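Local coordinates for protein ralf, proline/betaine transporter (PDB 4D7Q) that probably acts as a guanine nucleotide exchange factor, here as an engineered chimera of a Legionella Sec7 domain and a Rickettsia capping domain, at residues A[210-215]-A[329-334]; A[249-254]-A[266-271]; A[259-264]-A[289-294]; A[280-285]-A[297-302]. The protein carries 2 engineered substitutions. All blocks are in the same frame, centred on the assembly; numbering follows the deposited sequence.

All four contacts lie in the capping domain, the Rickettsia part of this fusion, and three of them are pairings in one six-stranded antiparallel sheet. Across it, contact 2 joins edge strand 248-252 to 264-271, contact 4 joins 277-283 to 297-303, and contact 1 joins 208-214 to the other edge strand, 332-334. Centres of contacts 2 and 4 are about 11 Å apart, those of 4 and 1 about 9 Å, and backbone bonds join these neighbours. Contact 3, centred about 11 Å from contact 4, packs helices 256-262 and 290-293. Along the chain, contacts 2 and 4 come in series, contact 3 crosses both, and contact 1 brackets them all, joining early and late strands of the domain.

Contact 1 (A[210-215]-A[329-334])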
loop_
_atom_site.group_PDB
_atom_site.type_symbol
_atom_site.label_atom_id
_atom_site.label_comp_id
_atom_site.label_asym_id
_atom_site.label_seq_id
_atom_site.Cartn_x
_atom_site.Cartn_y
_atom_site.Cartn_z
ATOM N N GLN A 210 10.929 6.533 -6.640
ATOM C CA GLN A 210 11.213 6.194 -5.248
ATOM C C GLN A 210 12.655 6.490 -4.925
ATOM O O GLN A 210 13.536 6.217 -5.729
ATOM C CB GLN A 210 10.885 4.722 -4.954
ATOM C CG GLN A 210 10.962 4.342 -3.456
ATOM C CD GLN A 210 10.408 2.967 -3.177
ATOM O OE1 GLN A 210 9.428 2.540 -3.774
ATOM N NE2 GLN A 210 10.990 2.264 -2.222
ATOM N N ILE A 211 12.883 7.080 -3.750
ATOM C CA ILE A 211 14.220 7.377 -3.252
ATOM C C ILE A 211 14.332 6.749 -1.865
ATOM O O ILE A 211 13.710 7.237 -0.909
ATOM C CB ILE A 211 14.611 8.878 -3.261
ATOM C CG1 ILE A 211 14.154 9.622 -4.554
ATOM C CG2 ILE A 211 16.135 9.001 -3.024
ATOM C CD1 ILE A 211 14.492 11.180 -4.596
ATOM N N ASN A 212 15.091 5.640 -1.773
ATOM C CA ASN A 212 15.310 4.946 -0.505
ATOM C C ASN A 212 16.502 5.525 0.200
ATOM O O ASN A 212 17.336 6.148 -0.444
ATOM C CB ASN A 212 15.602 3.470 -0.736
ATOM C CG ASN A 212 14.437 2.692 -1.224
ATOM O OD1 ASN A 212 13.278 3.023 -0.949
ATOM N ND2 ASN A 212 14.737 1.603 -1.903
ATOM N N ASN A 213 16.604 5.278 1.516
ATOM C CA ASN A 213 17.733 5.676 2.367
ATOM C C ASN A 213 18.033 7.169 2.259
ATOM O O ASN A 213 19.200 7.577 2.237
ATOM C CB ASN A 213 18.986 4.795 2.075
ATOM C CG ASN A 213 18.678 3.309 1.974
ATOM O OD1 ASN A 213 18.213 2.676 2.920
ATOM N ND2 ASN A 213 18.900 2.725 0.809
ATOM N N ILE A 214 16.963 7.983 2.169
ATOM C CA ILE A 214 17.081 9.438 2.052
ATOM C C ILE A 214 17.273 10.024 3.452
ATOM O O ILE A 214 16.742 9.468 4.415
ATOM C CB ILE A 214 15.880 10.058 1.262
ATOM C CG1 ILE A 214 16.254 11.426 0.627
ATOM C CG2 ILE A 214 14.559 10.106 2.080
ATOM C CD1 ILE A 214 15.331 11.924 -0.518
ATOM N N SER A 215 18.073 11.088 3.583
ATOM C CA SER A 215 18.254 11.734 4.891
ATOM C C SER A 215 18.499 13.234 4.813
ATOM O O SER A 215 18.925 13.739 3.774
ATOM C CB SER A 215 19.311 11.024 5.743
ATOM O OG SER A 215 20.631 11.513 5.577
ATOM N N LYS A 329 19.928 10.812 -6.194
ATOM C CA LYS A 329 19.376 10.224 -7.411
ATOM C C LYS A 329 18.324 9.158 -7.014
ATOM O O LYS A 329 18.393 8.580 -5.921
ATOM C CB LYS A 329 20.468 9.681 -8.364
ATOM C CG LYS A 329 21.183 8.418 -7.897
ATOM C CD LYS A 329 22.056 7.818 -9.008
ATOM C CE LYS A 329 22.851 6.624 -8.523
ATOM N NZ LYS A 329 23.697 6.038 -9.600
ATOM N N VAL A 330 17.344 8.953 -7.866
ATOM C CA VAL A 330 16.254 8.017 -7.666
ATOM C C VAL A 330 16.771 6.561 -7.580
ATOM O O VAL A 330 17.631 6.205 -8.338
ATOM C CB VAL A 330 15.210 8.272 -8.789
ATOM C CG1 VAL A 330 15.709 7.832 -10.131
ATOM C CG2 VAL A 330 13.893 7.651 -8.527
ATOM N N THR A 331 16.259 5.737 -6.664
ATOM C CA THR A 331 16.677 4.353 -6.479
ATOM C C THR A 331 15.908 3.421 -7.410
ATOM O O THR A 331 16.380 2.336 -7.746
ATOM C CB THR A 331 16.475 3.891 -5.024
ATOM O OG1 THR A 331 16.945 2.546 -4.878
ATOM C CG2 THR A 331 15.004 3.955 -4.645
ATOM N N SER A 332 14.722 3.854 -7.823
ATOM C CA SER A 332 13.887 3.062 -8.720
ATOM C C SER A 332 12.849 3.929 -9.399
ATOM O O SER A 332 12.362 4.903 -8.824
ATOM C CB SER A 332 13.192 1.925 -7.971
ATOM O OG SER A 332 12.187 2.448 -7.118
ATOM N N ILE A 333 12.521 3.556 -10.631
ATOM C CA ILE A 333 11.487 4.173 -11.452
ATOM C C ILE A 333 10.565 3.028 -11.796
ATOM O O ILE A 333 11.042 2.008 -12.293
ATOM C CB ILE A 333 12.056 4.867 -12.717
ATOM C CG1 ILE A 333 13.132 5.939 -12.327
ATOM C CG2 ILE A 333 10.884 5.471 -13.520
ATOM C CD1 ILE A 333 13.771 6.798 -13.483
ATOM N N LYS A 334 9.261 3.154 -11.484
ATOM C CA LYS A 334 8.319 2.075 -11.762
ATOM C C LYS A 334 7.117 2.601 -12.499
ATOM O O LYS A 334 6.688 3.716 -12.210
ATOM C CB LYS A 334 7.899 1.381 -10.450
ATOM C CG LYS A 334 7.210 0.034 -10.630
ATOM C CD LYS A 334 6.925 -0.591 -9.285
ATOM C CE LYS A 334 6.615 -2.054 -9.398
ATOM N NZ LYS A 334 6.397 -2.657 -8.058
HETATM O O HOH W 1 17.651 1.037 -1.999
#
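Gln210 O is shared by two successive backbone N-H groups of 329-334 and approached by a methyl as well. Thr331 N donates to it at 2.9 Å, Ser332 N adds a weak bond at 3.4 Å, and Thr331 CG2 is modelled against the same oxygen, closer than a normal van der Waals contact, so that its exact position is doubtful. That methyl is put there by chi1 of Thr331 (-178°): with OG1 anti to the backbone N, CG2 is left between N and the carbonyl carbon, facing strand 208-214. It also covers Asn212 N at 3.3 Å, a buried N-H with no acceptor in the model. Two residues facing one make this a classic beta bulge, at the start of the short edge strand 332-334 in the antiparallel sheet of the capping domain; Gln210 N to Ser332 O, 3.1 Å, completes it, and Lys334 with Gly208 continues the pairing. Val330 CG2 also touches Gln210 O, while Ile211 continues onto Ile299 of the next strand. The side chains of Asn212 and Thr331 cross at about a right angle, with ND2 3.6 Å from CG2, and a water accepts from Asn212 ND2 and reaches Thr331 OG1 weakly. What fixes the Asn212 amide is Gln210: its NE2 donates to Asn212 OD1 at 2.7 Å, nearly straight (171°), in plane and on a lone pair. The other end of the Gln210 amide, OE1, takes the N-H of Ser206.

Contact 2 (A[249-254]-A[266-271]); sequences IEFKNP and GSVIIK
Ile249 and Val268 point the same way side by side, CG2 to CG1 at 3.6 Å, on one face of the antiparallel pair that edge strand 248-252 makes with 264-271 in the capping-domain sheet. Ile270 lies beside Ile249 in the same fashion. Further along this face Phe251 leans across the neighbouring strand: CG is anti to the backbone N (chi1 -167°), and the ring presents its edge, in plane, to Val268 CG2, 3.7 Å from CD1. Gly266, lacking a side chain, lets Phe251 CZ approach the backbone, 3.5 Å from Gly266 CA. Leu229 and Leu225 of helix 220-230 pack on Phe251 and Val268 from this side. Two pairs of backbone bonds, Glu250 with Ile269 and Lys252 with Ser267, hold the register. Their side chains form the other face, where Ser267 OG bonds to Tyr264 OH and Glu279. Here Lys252 lies obliquely over Ile269, CE meeting CG1 at 4.0 Å. The lysine chain then bends at its end, chi4 -75° placing NZ beside the carboxylate two residues back: in this salt bridge Lys252 NZ meets Glu250 OE2 at 2.8 Å on its syn side, 24° out of the carboxylate plane.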
loop_
_atom_site.group_PDB
_atom_site.type_symbol
_atom_site.label_atom_id
_atom_site.label_comp_id
_atom_site.label_asym_id
_atom_site.label_seq_id
_atom_site.Cartn_x
_atom_site.Cartn_y
_atom_site.Cartn_z
ATOM N N ILE A 249 1.135 24.357 -2.550
ATOM C CA ILE A 249 1.562 23.217 -1.779
ATOM C C ILE A 249 0.697 23.020 -0.524
ATOM O O ILE A 249 0.485 23.925 0.245
ATOM C CB ILE A 249 3.062 23.259 -1.437
ATOM C CG1 ILE A 249 3.883 23.558 -2.684
ATOM C CG2 ILE A 249 3.479 21.939 -0.815
ATOM C CD1 ILE A 249 5.332 23.840 -2.481
ATOM N N GLU A 250 0.195 21.805 -0.397
ATOM C CA GLU A 250 -0.681 21.311 0.661
ATOM C C GLU A 250 -0.011 20.085 1.281
ATOM O O GLU A 250 0.742 19.381 0.605
ATOM C CB GLU A 250 -2.011 20.879 0.013
ATOM C CG GLU A 250 -3.149 20.528 0.956
ATOM C CD GLU A 250 -4.387 19.972 0.278
ATOM O OE1 GLU A 250 -4.724 20.439 -0.836
ATOM O OE2 GLU A 250 -5.035 19.079 0.873
ATOM N N PHE A 251 -0.291 19.830 2.557
ATOM C CA PHE A 251 0.193 18.646 3.261
ATOM C C PHE A 251 -0.993 17.914 3.864
ATOM O O PHE A 251 -1.755 18.516 4.617
ATOM C CB PHE A 251 1.256 18.976 4.331
ATOM C CG PHE A 251 1.954 17.727 4.825
ATOM C CD1 PHE A 251 2.918 17.096 4.048
ATOM C CD2 PHE A 251 1.605 17.148 6.043
ATOM C CE1 PHE A 251 3.532 15.917 4.484
ATOM C CE2 PHE A 251 2.224 15.979 6.486
ATOM C CZ PHE A 251 3.187 15.372 5.707
ATOM N N LYS A 252 -1.157 16.622 3.515
ATOM C CA LYS A 252 -2.249 15.781 4.011
ATOM C C LYS A 252 -1.688 14.851 5.085
ATOM O O LYS A 252 -0.804 14.042 4.808
ATOM C CB LYS A 252 -2.907 15.000 2.867
ATOM C CG LYS A 252 -3.714 15.891 1.902
ATOM C CD LYS A 252 -4.610 15.052 0.977
ATOM C CE LYS A 252 -5.296 15.857 -0.107
ATOM N NZ LYS A 252 -6.430 16.674 0.411
ATOM N N ASN A 253 -2.142 15.043 6.329
ATOM C CA ASN A 253 -1.700 14.272 7.482
ATOM C C ASN A 253 -2.309 12.889 7.501
ATOM O O ASN A 253 -3.465 12.705 7.116
ATOM C CB ASN A 253 -1.988 15.019 8.795
ATOM C CG ASN A 253 -1.156 16.258 8.922
ATOM O OD1 ASN A 253 0.057 16.206 9.137
ATOM N ND2 ASN A 253 -1.777 17.396 8.721
ATOM N N PRO A 254 -1.531 11.871 7.892
ATOM C CA PRO A 254 -2.112 10.521 7.950
ATOM C C PRO A 254 -2.815 10.318 9.291
ATOM O O PRO A 254 -2.609 11.101 10.216
ATOM C CB PRO A 254 -0.872 9.629 7.842
ATOM C CG PRO A 254 0.218 10.426 8.498
ATOM C CD PRO A 254 -0.135 11.888 8.383
ATOM N N GLY A 266 2.900 11.464 5.921
ATOM C CA GLY A 266 1.884 12.178 5.167
ATOM C C GLY A 266 2.316 12.486 3.756
ATOM O O GLY A 266 3.446 12.161 3.346
ATOM N N SER A 267 1.403 13.111 3.005
ATOM C CA SER A 267 1.635 13.443 1.597
ATOM C C SER A 267 1.641 14.937 1.314
ATOM O O SER A 267 0.733 15.665 1.729
ATOM C CB SER A 267 0.601 12.766 0.698
ATOM O OG SER A 267 0.856 11.383 0.511
ATOM N N VAL A 268 2.687 15.374 0.599
ATOM C CA VAL A 268 2.876 16.718 0.093
ATOM C C VAL A 268 2.170 16.712 -1.270
ATOM O O VAL A 268 2.570 15.957 -2.158
ATOM C CB VAL A 268 4.371 17.058 -0.100
ATOM C CG1 VAL A 268 4.547 18.517 -0.512
ATOM C CG2 VAL A 268 5.208 16.727 1.144
ATOM N N ILE A 269 1.117 17.534 -1.425
ATOM C CA ILE A 269 0.363 17.655 -2.663
ATOM C C ILE A 269 0.822 18.936 -3.319
ATOM O O ILE A 269 0.733 20.009 -2.717
ATOM C CB ILE A 269 -1.186 17.574 -2.433
ATOM C CG1 ILE A 269 -1.615 16.264 -1.658
ATOM C CG2 ILE A 269 -1.978 17.746 -3.755
ATOM C CD1 ILE A 269 -1.267 14.900 -2.314
ATOM N N ILE A 270 1.394 18.810 -4.531
ATOM C CA ILE A 270 1.959 19.937 -5.282
ATOM C C ILE A 270 1.259 20.139 -6.606
ATOM O O ILE A 270 1.163 19.211 -7.418
ATOM C CB ILE A 270 3.497 19.815 -5.442
ATOM C CG1 ILE A 270 4.190 19.613 -4.071
ATOM C CG2 ILE A 270 4.083 21.023 -6.195
ATOM C CD1 ILE A 270 5.667 19.299 -4.106
ATOM N N LYS A 271 0.804 21.392 -6.833
ATOM C CA LYS A 271 0.141 21.796 -8.057
ATOM C C LYS A 271 0.842 22.996 -8.645
ATOM O O LYS A 271 1.170 23.935 -7.912
ATOM C CB LYS A 271 -1.364 22.072 -7.822
ATOM C CG LYS A 271 -2.142 20.796 -7.458
ATOM C CD LYS A 271 -3.586 21.050 -7.080
ATOM C CE LYS A 271 -4.253 19.762 -6.653
ATOM N NZ LYS A 271 -5.420 20.001 -5.755
#

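Contact 3 (A[259-264]-A[289-294]); sequences SKFTGY and SRWFLG
Ser289 O is gripped by two backbone donors, Leu293 N at 2.8 Å and Phe292 N at 3.0 Å, which starts the short helix 290-293 just where Ser289 CB presses on the turn at Gly263 N (3.4 Å). Ser289 OG takes the N-H of Ser286. Across the contact, Phe261 O is approached mainly by carbon from 289-294: Ser289 CA comes up in a C-H...O contact, and Trp291 CZ2 comes to 3.8 Å. Beside it the Thr262 and Phe292 side chains run the same way. Thr262 CG2 sits over one face of the Phe292 ring, 4.1 Å from the centroid and 17° off the normal, while Phe292 CD2 reaches Thr262 O at 3.5 Å. One face of the Trp291 indole is covered, toward its rim, by Phe292 CB; Trp291 also rests on helix 135-152 of the Legionella Sec7 part, a meeting across the engineered fusion. Chi1 of Thr262 (60°) puts OG1 between the backbone N and the carbonyl carbon, where it bonds to Leu258 O and accepts from Tyr264 N. Ser259 OG also bonds to the chain beyond the helix, donating to Tyr264 O at 2.6 Å from above the carbonyl plane. With Gly263 at positive phi, this is a helix C-terminus leaving through an ST turn into strand 264-271.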
loop_
_atom_site.group_PDB
_atom_site.type_symbol
_atom_site.label_atom_id
_atom_site.label_comp_id
_atom_site.label_asym_id
_atom_site.label_seq_id
_atom_site.Cartn_x
_atom_site.Cartn_y
_atom_site.Cartn_z
ATOM N N SER A 259 0.486 5.959 10.680
ATOM C CA SER A 259 1.798 6.594 10.730
ATOM C C SER A 259 2.778 5.786 11.617
ATOM O O SER A 259 3.934 5.592 11.244
ATOM C CB SER A 259 1.655 8.008 11.289
ATOM O OG SER A 259 2.820 8.755 10.980
ATOM N N LYS A 260 2.310 5.338 12.806
ATOM C CA LYS A 260 3.125 4.575 13.745
ATOM C C LYS A 260 3.500 3.212 13.188
ATOM O O LYS A 260 4.639 2.801 13.337
ATOM C CB LYS A 260 2.402 4.413 15.089
ATOM C CG LYS A 260 2.378 5.701 15.900
ATOM C CD LYS A 260 1.601 5.479 17.187
ATOM C CE LYS A 260 1.633 6.676 18.105
ATOM N NZ LYS A 260 0.867 6.365 19.336
ATOM N N PHE A 261 2.564 2.544 12.512
ATOM C CA PHE A 261 2.799 1.206 11.972
ATOM C C PHE A 261 3.510 1.157 10.636
ATOM O O PHE A 261 3.971 0.094 10.235
ATOM C CB PHE A 261 1.493 0.364 11.999
ATOM C CG PHE A 261 1.200 -0.274 13.352
ATOM C CD1 PHE A 261 1.775 -1.482 13.708
ATOM C CD2 PHE A 261 0.354 0.349 14.268
ATOM C CE1 PHE A 261 1.510 -2.065 14.954
ATOM C CE2 PHE A 261 0.086 -0.235 15.514
ATOM C CZ PHE A 261 0.665 -1.436 15.852
ATOM N N THR A 262 3.618 2.288 9.929
ATOM C CA THR A 262 4.251 2.261 8.597
ATOM C C THR A 262 5.308 3.335 8.400
ATOM O O THR A 262 6.070 3.282 7.424
ATOM C CB THR A 262 3.186 2.489 7.504
ATOM O OG1 THR A 262 2.598 3.749 7.716
ATOM C CG2 THR A 262 2.121 1.420 7.460
ATOM N N GLY A 263 5.314 4.323 9.290
ATOM C CA GLY A 263 6.250 5.433 9.199
ATOM C C GLY A 263 5.821 6.501 8.216
ATOM O O GLY A 263 6.579 7.439 7.944
ATOM N N TYR A 264 4.593 6.377 7.681
ATOM C CA TYR A 264 4.040 7.339 6.734
ATOM C C TYR A 264 3.738 8.614 7.474
ATOM O O TYR A 264 2.876 8.604 8.355
ATOM C CB TYR A 264 2.765 6.754 6.106
ATOM C CG TYR A 264 2.007 7.656 5.162
ATOM C CD1 TYR A 264 2.646 8.266 4.080
ATOM C CD2 TYR A 264 0.626 7.770 5.245
ATOM C CE1 TYR A 264 1.936 9.046 3.165
ATOM C CE2 TYR A 264 -0.096 8.559 4.350
ATOM C CZ TYR A 264 0.563 9.200 3.315
ATOM O OH TYR A 264 -0.175 9.936 2.429
ATOM N N SER A 289 7.019 0.706 12.853
ATOM C CA SER A 289 7.122 0.642 11.414
ATOM C C SER A 289 8.193 -0.250 10.765
ATOM O O SER A 289 8.225 -0.375 9.570
ATOM C CB SER A 289 7.230 2.045 10.864
ATOM O OG SER A 289 8.400 2.678 11.220
ATOM N N ARG A 290 9.077 -0.824 11.552
ATOM C CA ARG A 290 10.241 -1.470 11.006
ATOM C C ARG A 290 9.901 -2.606 10.069
ATOM O O ARG A 290 10.548 -2.806 9.085
ATOM C CB ARG A 290 11.188 -1.936 12.109
ATOM C CG ARG A 290 12.615 -2.151 11.700
ATOM C CD ARG A 290 13.593 -2.379 12.829
ATOM N NE ARG A 290 12.994 -2.672 14.106
ATOM C CZ ARG A 290 12.460 -3.827 14.446
ATOM N NH1 ARG A 290 12.474 -4.850 13.632
ATOM N NH2 ARG A 290 11.932 -3.956 15.634
ATOM N N TRP A 291 8.851 -3.337 10.371
ATOM C CA TRP A 291 8.597 -4.477 9.498
ATOM C C TRP A 291 8.120 -4.023 8.123
ATOM O O TRP A 291 8.266 -4.742 7.135
ATOM C CB TRP A 291 7.567 -5.415 10.129
ATOM C CG TRP A 291 6.246 -4.763 10.398
ATOM C CD1 TRP A 291 5.797 -4.284 11.594
ATOM C CD2 TRP A 291 5.201 -4.516 9.449
ATOM N NE1 TRP A 291 4.537 -3.754 11.449
ATOM C CE2 TRP A 291 4.149 -3.885 10.141
ATOM C CE3 TRP A 291 5.053 -4.767 8.081
ATOM C CZ2 TRP A 291 2.966 -3.500 9.513
ATOM C CZ3 TRP A 291 3.878 -4.385 7.460
ATOM C CH2 TRP A 291 2.850 -3.759 8.176
ATOM N N PHE A 292 7.549 -2.824 8.066
ATOM C CA PHE A 292 7.046 -2.269 6.805
ATOM C C PHE A 292 8.091 -1.466 6.062
ATOM O O PHE A 292 8.195 -1.566 4.840
ATOM C CB PHE A 292 5.830 -1.356 7.081
ATOM C CG PHE A 292 5.147 -0.832 5.836
ATOM C CD1 PHE A 292 4.352 -1.670 5.046
ATOM C CD2 PHE A 292 5.329 0.484 5.424
ATOM C CE1 PHE A 292 3.728 -1.181 3.892
ATOM C CE2 PHE A 292 4.682 0.970 4.284
ATOM C CZ PHE A 292 3.878 0.140 3.540
ATOM N N LEU A 293 8.834 -0.634 6.808
ATOM C CA LEU A 293 9.768 0.323 6.243
ATOM C C LEU A 293 11.240 -0.068 6.352
ATOM O O LEU A 293 12.073 0.447 5.604
ATOM C CB LEU A 293 9.525 1.671 6.950
ATOM C CG LEU A 293 10.315 2.896 6.475
ATOM C CD1 LEU A 293 9.916 3.308 5.062
ATOM C CD2 LEU A 293 10.196 4.021 7.438
ATOM N N GLY A 294 11.571 -0.899 7.318
ATOM C CA GLY A 294 12.980 -1.159 7.573
ATOM C C GLY A 294 13.523 -0.019 8.420
ATOM O O GLY A 294 12.759 0.742 9.022
#

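Contact 4 (A[280-285]-A[297-302])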
loop_
_atom_site.group_PDB
_atom_site.type_symbol
_atom_site.label_atom_id
_atom_site.label_comp_id
_atom_site.label_asym_id
_atom_site.label_seq_id
_atom_site.Cartn_x
_atom_site.Cartn_y
_atom_site.Cartn_z
ATOM N N ILE A 280 4.059 13.703 -2.971
ATOM C CA ILE A 280 5.264 13.203 -2.314
ATOM C C ILE A 280 4.822 12.458 -1.064
ATOM O O ILE A 280 4.396 13.086 -0.097
ATOM C CB ILE A 280 6.384 14.227 -1.944
ATOM C CG1 ILE A 280 6.717 15.254 -3.054
ATOM C CG2 ILE A 280 7.645 13.452 -1.493
ATOM C CD1 ILE A 280 7.621 16.474 -2.519
ATOM N N GLN A 281 4.981 11.136 -1.053
ATOM C CA GLN A 281 4.694 10.344 0.150
ATOM C C GLN A 281 5.990 10.272 0.938
ATOM O O GLN A 281 7.011 9.853 0.392
ATOM C CB GLN A 281 4.218 8.952 -0.191
ATOM C CG GLN A 281 2.882 8.905 -0.934
ATOM C CD GLN A 281 2.626 7.483 -1.348
ATOM O OE1 GLN A 281 2.676 6.565 -0.531
ATOM N NE2 GLN A 281 2.427 7.260 -2.632
ATOM N N VAL A 282 5.951 10.758 2.197
ATOM C CA VAL A 282 7.081 10.843 3.133
ATOM C C VAL A 282 6.962 9.737 4.205
ATOM O O VAL A 282 5.953 9.659 4.914
ATOM C CB VAL A 282 7.210 12.253 3.796
ATOM C CG1 VAL A 282 8.358 12.284 4.832
ATOM C CG2 VAL A 282 7.409 13.358 2.740
ATOM N N TYR A 283 8.036 8.948 4.346
ATOM C CA TYR A 283 8.185 7.863 5.317
ATOM C C TYR A 283 9.433 8.034 6.104
ATOM O O TYR A 283 10.508 8.229 5.536
ATOM C CB TYR A 283 8.265 6.497 4.623
ATOM C CG TYR A 283 7.023 6.152 3.845
ATOM C CD1 TYR A 283 6.826 6.642 2.552
ATOM C CD2 TYR A 283 6.028 5.356 4.403
ATOM C CE1 TYR A 283 5.660 6.367 1.849
ATOM C CE2 TYR A 283 4.882 5.036 3.689
ATOM C CZ TYR A 283 4.707 5.533 2.407
ATOM O OH TYR A 283 3.557 5.251 1.724
ATOM N N LYS A 284 9.313 7.944 7.412
ATOM C CA LYS A 284 10.475 8.026 8.295
ATOM C C LYS A 284 10.319 6.940 9.381
ATOM O O LYS A 284 9.178 6.721 9.829
ATOM C CB LYS A 284 10.608 9.424 8.935
ATOM C CG LYS A 284 10.925 10.560 7.944
ATOM C CD LYS A 284 11.513 11.800 8.613
ATOM C CE LYS A 284 10.529 12.507 9.515
ATOM N NZ LYS A 284 11.220 13.359 10.521
ATOM N N PRO A 285 11.419 6.244 9.777
ATOM C CA PRO A 285 11.319 5.229 10.857
ATOM C C PRO A 285 10.508 5.717 12.052
ATOM O O PRO A 285 10.706 6.827 12.543
ATOM C CB PRO A 285 12.789 4.957 11.233
ATOM C CG PRO A 285 13.506 5.188 9.960
ATOM C CD PRO A 285 12.822 6.378 9.322
ATOM N N SER A 297 14.616 5.995 5.940
ATOM C CA SER A 297 13.571 6.849 5.394
ATOM C C SER A 297 13.461 6.635 3.882
ATOM O O SER A 297 14.399 6.153 3.241
ATOM C CB SER A 297 13.886 8.309 5.682
ATOM O OG SER A 297 13.641 8.625 7.042
ATOM N N LYS A 298 12.292 6.969 3.327
ATOM C CA LYS A 298 12.030 6.881 1.901
ATOM C C LYS A 298 10.958 7.892 1.481
ATOM O O LYS A 298 10.125 8.327 2.295
ATOM C CB LYS A 298 11.673 5.421 1.466
ATOM C CG LYS A 298 10.175 5.082 1.541
ATOM C CD LYS A 298 9.820 3.696 1.021
ATOM C CE LYS A 298 8.437 3.328 1.550
ATOM N NZ LYS A 298 8.018 1.987 1.076
ATOM N N ILE A 299 11.021 8.289 0.207
ATOM C CA ILE A 299 10.044 9.157 -0.429
ATOM C C ILE A 299 9.558 8.516 -1.720
ATOM O O ILE A 299 10.347 7.890 -2.439
ATOM C CB ILE A 299 10.464 10.649 -0.594
ATOM C CG1 ILE A 299 11.724 10.808 -1.458
ATOM C CG2 ILE A 299 10.580 11.377 0.768
ATOM C CD1 ILE A 299 11.855 12.233 -2.097
ATOM N N ILE A 300 8.255 8.646 -1.985
ATOM C CA ILE A 300 7.624 8.140 -3.205
ATOM C C ILE A 300 6.938 9.325 -3.904
ATOM O O ILE A 300 6.044 9.965 -3.322
ATOM C CB ILE A 300 6.661 6.943 -2.950
ATOM C CG1 ILE A 300 7.432 5.712 -2.341
ATOM C CG2 ILE A 300 5.919 6.544 -4.254
ATOM C CD1 ILE A 300 6.521 4.614 -1.698
ATOM N N ILE A 301 7.346 9.598 -5.164
ATOM C CA ILE A 301 6.792 10.698 -5.962
ATOM C C ILE A 301 5.967 10.174 -7.129
ATOM O O ILE A 301 6.448 9.374 -7.930
ATOM C CB ILE A 301 7.877 11.728 -6.409
ATOM C CG1 ILE A 301 8.735 12.200 -5.214
ATOM C CG2 ILE A 301 7.259 12.936 -7.162
ATOM C CD1 ILE A 301 10.065 11.630 -5.234
ATOM N N GLN A 302 4.726 10.648 -7.240
ATOM C CA GLN A 302 3.849 10.194 -8.318
ATOM C C GLN A 302 3.058 11.311 -8.940
ATOM O O GLN A 302 2.596 12.176 -8.198
ATOM C CB GLN A 302 2.829 9.142 -7.797
ATOM C CG GLN A 302 3.458 7.846 -7.245
ATOM C CD GLN A 302 2.460 6.973 -6.510
ATOM O OE1 GLN A 302 1.296 7.341 -6.318
ATOM N NE2 GLN A 302 2.875 5.770 -6.109
HETATM O O HOH W 2 3.287 9.388 -4.364
#
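Lys298 lies alongside Tyr283, its CE over one face of the ring toward the rim and NZ 4.9 Å from the centroid, 2° off the normal: a CH-pi contact from CE and a cation-pi contact from NZ. The lysine chain is extended beyond CG, and NZ goes on to Gly108 O of the Legionella Sec7 part. Ile300 CD1 also meets the ring, at 4.0 Å from Tyr283 CE1. Two bonds hold the hydroxyl end: Tyr283 OH donates to Gln281 OE1 at 2.8 Å, in the carbonyl plane, and takes the N-H of Ala110 from the Sec7 part. The other end of that amide, Gln281 NE2, gives one hydrogen to a water 2.9 Å away, which itself donates to Ile300 O. Glu109 is a further acceptor for Gln281 NE2, across the fusion. The Gln302 amide, whose NE2 donates to Pro207 O, has its plane 84° from that of Gln281. At the far end Pro285 CD closes on Ser297 OG at 3.3 Å. On the opposite face Ile280 CG2 touches both Ile299 CB and Ile301 CG1, each 4.1 Å away, and helix 313-325 covers Ile280 and Ile301. Between the two faces run two pairs of backbone bonds, Gln281 with Ile300 and Tyr283 with Lys298; Tyr283 N reaches Lys298 O almost along the C=O axis. Such alternating hydrogen-bonded and non-hydrogen-bonded pairs are regular antiparallel sheet, here two central strands of the capping domain.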